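Local atomic coordinates of MlnE (PDB entry 5D2E), a protein that is the N-terminal B-type ketoreductase of a macrolactin assembly-line protein and probably reduces beta-keto groups of polyketide intermediates with NADPH. Residues N355-A367 against E379-L391. Sequence-based numbering, arbitrary orientation.
Sequences NGILHSAGLVKDA and EVIAPKVFGTVWL. With NAP (NADP nicotinamide-adenine-dinucleotide phosphate), chain B.
The His359 imidazole meets the methyl of Leu391 with one face: CD1 of Leu391 makes a CH-pi contact 3.6 Å from the ring centroid, offset toward the rim. Over the centre of the opposite face lies an ordered water. At the edge, in plane, sits the carbonyl oxygen of Pro383, which takes a weak, bent hydrogen bond from His359 NE2 (2.9 Å, 128° at the hydrogen). OG1 of Thr388, itself bonded to Lys384 O (2.7 Å), also comes to this edge. With CG anti to the backbone N (chi1 179°), the ring reaches from the strand end to the helix, while its ND1 pairs with Thr279 OG1, the firmer of the two bonds, and together they probably hold the ring's rotation. The water over the ring donates to the carbonyls of His359 and Ala361 and accepts from Lys384 NZ (2.8 Å). Lys384 NZ, swung round by a bend at chi4 (-68°), also gives a 2.7 Å hydrogen bond to O3D of the nicotinamide ribose; Asn425 is a further partner. Gly362 N bonds to O4B of the adenosine ribose, and CG of Pro383 packs against Gly362 CA. A second water bridges Leu363 N and Val380 O. Farther along, Lys365 slides past Val380, and its NZ forms a salt bridge with Glu379 OE1 (3.0 Å). This is one wall of the cofactor cleft of the ketoreductase's Rossmann-type domain: strand 356-359, between parallel strands 275-279 and 402-408, runs antiparallel to helix segment 386-391, with helix 419-437 touching Lys384 and Thr388 and helix 141-164 packing against Phe386 and Trp390.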
# COMPACT_ATOMS: atom_id res chain seq x y z
N ASN A 355 5.71 10.45 -22.29
CA ASN A 355 7.00 9.88 -21.91
C ASN A 355 7.16 9.66 -20.44
O ASN A 355 8.20 9.16 -20.05
CB ASN A 355 8.13 10.81 -22.32
CG ASN A 355 8.04 11.21 -23.78
OD1 ASN A 355 7.86 12.39 -24.10
ND2 ASN A 355 8.05 10.21 -24.67
N GLY A 356 6.22 10.09 -19.59
CA GLY A 356 6.44 9.87 -18.15
C GLY A 356 5.22 10.23 -17.33
O GLY A 356 4.51 11.16 -17.74
N ILE A 357 5.01 9.53 -16.19
CA ILE A 357 3.90 9.80 -15.26
C ILE A 357 4.49 9.90 -13.84
O ILE A 357 5.22 8.97 -13.40
CB ILE A 357 2.84 8.73 -15.29
CG1 ILE A 357 2.24 8.66 -16.66
CG2 ILE A 357 1.75 8.95 -14.21
CD1 ILE A 357 1.19 7.60 -16.81
N LEU A 358 4.11 10.98 -13.12
CA LEU A 358 4.30 11.12 -11.69
C LEU A 358 2.90 11.11 -11.12
O LEU A 358 2.05 11.94 -11.49
CB LEU A 358 4.97 12.42 -11.29
CG LEU A 358 6.38 12.71 -11.72
CD1 LEU A 358 6.84 14.03 -11.13
CD2 LEU A 358 7.37 11.62 -11.26
N HIS A 359 2.62 10.11 -10.29
CA HIS A 359 1.24 9.93 -9.77
C HIS A 359 1.17 10.42 -8.37
O HIS A 359 1.55 9.72 -7.44
CB HIS A 359 0.84 8.46 -9.92
CG HIS A 359 -0.52 8.11 -9.42
ND1 HIS A 359 -1.63 8.92 -9.58
CD2 HIS A 359 -0.95 7.01 -8.75
CE1 HIS A 359 -2.69 8.31 -9.07
NE2 HIS A 359 -2.29 7.15 -8.56
N SER A 360 0.69 11.68 -8.21
CA SER A 360 0.72 12.37 -6.90
C SER A 360 -0.70 12.57 -6.38
O SER A 360 -0.87 13.06 -5.26
CB SER A 360 1.39 13.76 -7.03
OG SER A 360 1.73 14.26 -5.79
N ALA A 361 -1.71 12.23 -7.16
CA ALA A 361 -3.08 12.36 -6.74
C ALA A 361 -3.33 11.55 -5.48
O ALA A 361 -2.85 10.40 -5.31
CB ALA A 361 -4.02 11.87 -7.83
N GLY A 362 -4.05 12.15 -4.56
CA GLY A 362 -4.36 11.52 -3.30
C GLY A 362 -5.16 12.40 -2.37
O GLY A 362 -5.34 13.60 -2.62
N LEU A 363 -5.76 11.75 -1.38
CA LEU A 363 -6.38 12.48 -0.30
C LEU A 363 -6.28 11.76 1.00
O LEU A 363 -6.03 10.56 1.04
CB LEU A 363 -7.82 12.79 -0.58
CG LEU A 363 -8.74 11.70 -0.95
CD1 LEU A 363 -10.02 11.84 -0.12
CD2 LEU A 363 -9.10 11.85 -2.41
N VAL A 364 -6.49 12.51 2.05
CA VAL A 364 -6.31 12.07 3.39
C VAL A 364 -7.63 12.38 4.07
O VAL A 364 -8.20 13.43 3.87
CB VAL A 364 -5.18 12.90 4.00
CG1 VAL A 364 -5.16 12.83 5.50
CG2 VAL A 364 -3.84 12.46 3.42
N LYS A 365 -8.15 11.45 4.84
CA LYS A 365 -9.37 11.69 5.65
C LYS A 365 -9.16 10.84 6.84
O LYS A 365 -9.74 9.75 6.94
CB LYS A 365 -10.62 11.17 4.97
CG LYS A 365 -11.32 11.96 3.92
CD LYS A 365 -12.75 11.39 3.85
CE LYS A 365 -13.47 11.71 2.55
NZ LYS A 365 -13.94 13.13 2.46
N ASP A 366 -8.32 11.28 7.74
CA ASP A 366 -7.94 10.47 8.90
C ASP A 366 -9.14 10.23 9.85
O ASP A 366 -9.98 11.14 10.03
CB ASP A 366 -6.78 11.16 9.64
CG ASP A 366 -5.41 11.02 8.89
OD1 ASP A 366 -5.29 10.37 7.81
OD2 ASP A 366 -4.43 11.53 9.44
N ALA A 367 -9.28 8.99 10.33
CA ALA A 367 -10.25 8.60 11.36
C ALA A 367 -9.88 7.17 11.77
O ALA A 367 -9.46 6.34 10.90
CB ALA A 367 -11.67 8.63 10.81
N GLU A 379 -13.46 6.70 -0.77
CA GLU A 379 -12.87 7.96 -1.18
C GLU A 379 -11.39 8.02 -1.07
O GLU A 379 -10.73 8.50 -1.98
CB GLU A 379 -13.45 9.14 -0.37
CG GLU A 379 -14.88 9.41 -0.75
CD GLU A 379 -15.38 10.59 0.09
OE1 GLU A 379 -14.82 11.70 -0.08
OE2 GLU A 379 -16.19 10.36 0.96
N VAL A 380 -10.85 7.59 0.05
CA VAL A 380 -9.40 7.65 0.24
C VAL A 380 -8.65 6.73 -0.71
O VAL A 380 -7.58 7.09 -1.19
CB VAL A 380 -9.05 7.34 1.69
CG1 VAL A 380 -7.59 7.03 1.89
CG2 VAL A 380 -9.52 8.47 2.59
N ILE A 381 -9.19 5.53 -0.96
CA ILE A 381 -8.44 4.58 -1.77
C ILE A 381 -8.57 4.84 -3.28
O ILE A 381 -7.71 4.35 -4.05
CB ILE A 381 -8.78 3.09 -1.49
CG1 ILE A 381 -10.15 2.69 -2.03
CG2 ILE A 381 -8.61 2.80 -0.00
CD1 ILE A 381 -10.41 1.18 -1.90
N ALA A 382 -9.63 5.54 -3.71
CA ALA A 382 -9.92 5.66 -5.14
C ALA A 382 -8.72 6.07 -5.98
O ALA A 382 -8.46 5.43 -6.97
CB ALA A 382 -11.08 6.66 -5.36
N PRO A 383 -8.00 7.16 -5.61
CA PRO A 383 -6.96 7.56 -6.56
C PRO A 383 -5.71 6.69 -6.62
O PRO A 383 -5.01 6.67 -7.65
CB PRO A 383 -6.57 8.96 -6.08
CG PRO A 383 -6.99 9.01 -4.63
CD PRO A 383 -8.18 8.14 -4.53
N LYS A 384 -5.41 6.05 -5.50
CA LYS A 384 -4.17 5.29 -5.32
C LYS A 384 -4.36 3.79 -5.63
O LYS A 384 -3.43 3.10 -5.96
CB LYS A 384 -3.67 5.49 -3.89
CG LYS A 384 -3.01 6.85 -3.67
CD LYS A 384 -2.74 7.14 -2.27
CE LYS A 384 -2.11 8.52 -2.07
NZ LYS A 384 -0.75 8.60 -2.63
N VAL A 385 -5.57 3.26 -5.47
CA VAL A 385 -5.85 1.87 -5.88
C VAL A 385 -6.33 1.86 -7.31
O VAL A 385 -5.57 1.51 -8.20
CB VAL A 385 -6.75 1.16 -4.90
CG1 VAL A 385 -7.09 -0.27 -5.41
CG2 VAL A 385 -6.09 1.13 -3.54
N PHE A 386 -7.54 2.34 -7.56
CA PHE A 386 -8.10 2.33 -8.92
C PHE A 386 -7.37 3.26 -9.86
O PHE A 386 -7.05 2.91 -11.01
CB PHE A 386 -9.58 2.69 -8.88
CG PHE A 386 -10.41 1.65 -8.24
CD1 PHE A 386 -10.81 0.54 -8.97
CD2 PHE A 386 -10.77 1.74 -6.92
CE1 PHE A 386 -11.59 -0.41 -8.40
CE2 PHE A 386 -11.58 0.77 -6.34
CZ PHE A 386 -11.96 -0.32 -7.09
N GLY A 387 -7.06 4.46 -9.38
CA GLY A 387 -6.41 5.47 -10.23
C GLY A 387 -5.08 5.00 -10.79
O GLY A 387 -4.82 5.13 -11.98
N THR A 388 -4.26 4.45 -9.92
CA THR A 388 -2.98 3.90 -10.33
C THR A 388 -3.16 2.87 -11.44
O THR A 388 -2.42 2.89 -12.44
CB THR A 388 -2.31 3.26 -9.12
OG1 THR A 388 -2.20 4.21 -8.07
CG2 THR A 388 -0.92 2.78 -9.47
N VAL A 389 -4.14 1.98 -11.26
CA VAL A 389 -4.35 0.88 -12.22
C VAL A 389 -4.82 1.44 -13.53
O VAL A 389 -4.38 1.00 -14.59
CB VAL A 389 -5.28 -0.22 -11.64
CG1 VAL A 389 -5.61 -1.31 -12.66
CG2 VAL A 389 -4.60 -0.88 -10.40
N TRP A 390 -5.71 2.44 -13.46
CA TRP A 390 -6.23 3.02 -14.69
C TRP A 390 -5.18 3.77 -15.47
O TRP A 390 -5.20 3.75 -16.75
CB TRP A 390 -7.41 3.92 -14.40
CG TRP A 390 -8.57 3.30 -13.70
CD1 TRP A 390 -9.45 3.97 -12.92
CD2 TRP A 390 -9.05 1.95 -13.76
NE1 TRP A 390 -10.40 3.13 -12.42
CE2 TRP A 390 -10.23 1.89 -12.97
CE3 TRP A 390 -8.64 0.79 -14.43
CZ2 TRP A 390 -10.98 0.70 -12.78
CZ3 TRP A 390 -9.42 -0.40 -14.27
CH2 TRP A 390 -10.56 -0.43 -13.43
N LEU A 391 -4.24 4.39 -14.76
CA LEU A 391 -3.15 5.13 -15.42
C LEU A 391 -2.22 4.14 -16.13
O LEU A 391 -1.83 4.35 -17.25
CB LEU A 391 -2.35 5.92 -14.42
CG LEU A 391 -2.98 7.19 -13.86
CD1 LEU A 391 -2.37 7.65 -12.55
CD2 LEU A 391 -2.79 8.28 -14.93
PA NAP B . -2.34 17.66 -2.02
O1A NAP B . -1.75 19.09 -2.13
O2A NAP B . -3.75 17.38 -1.54
O5B NAP B . -2.28 17.15 -3.55
C5B NAP B . -2.95 15.95 -3.90
C4B NAP B . -3.72 16.32 -5.14
O4B NAP B . -4.44 15.15 -5.58
C3B NAP B . -4.80 17.42 -4.93
O3B NAP B . -4.45 18.61 -5.63
C2B NAP B . -6.08 16.82 -5.55
O2B NAP B . -6.75 17.76 -6.33
C1B NAP B . -5.53 15.61 -6.34
N9A NAP B . -6.46 14.50 -6.47
C8A NAP B . -7.10 13.80 -5.45
N7A NAP B . -7.95 12.85 -5.96
C5A NAP B . -7.79 12.88 -7.30
C6A NAP B . -8.36 12.17 -8.43
N6A NAP B . -9.26 11.16 -8.15
N1A NAP B . -8.00 12.57 -9.73
C2A NAP B . -7.12 13.56 -9.91
N3A NAP B . -6.54 14.27 -8.90
C4A NAP B . -6.84 13.99 -7.63
O3 NAP B . -1.33 16.69 -1.18
PN NAP B . 0.29 16.68 -1.24
O1N NAP B . 0.85 17.04 0.13
O2N NAP B . 0.65 17.31 -2.55
O5D NAP B . 0.70 15.12 -1.42
C5D NAP B . 0.67 14.63 -2.79
C4D NAP B . 0.92 13.11 -2.86
O4D NAP B . 2.08 12.73 -2.13
C3D NAP B . -0.26 12.38 -2.22
O3D NAP B . -0.61 11.27 -3.04
C2D NAP B . 0.23 11.96 -0.85
O2D NAP B . -0.46 10.78 -0.34
C1D NAP B . 1.77 11.81 -1.05
N1N NAP B . 2.48 12.08 0.23
C2N NAP B . 2.61 13.36 0.72
C3N NAP B . 3.25 13.68 1.93
C7N NAP B . 3.40 15.14 2.44
O7N NAP B . 3.92 15.37 3.54
N7N NAP B . 3.00 16.21 1.73
C4N NAP B . 3.76 12.61 2.68
C5N NAP B . 3.59 11.30 2.21
C6N NAP B . 2.97 11.05 0.97
P2B NAP B . -8.36 17.70 -6.67
O1X NAP B . -9.14 17.72 -5.37
O2X NAP B . -8.61 18.94 -7.60
O3X NAP B . -8.57 16.40 -7.40
O HOH W 1 -0.64 8.87 -5.42
O HOH W 2 -5.52 8.87 -0.96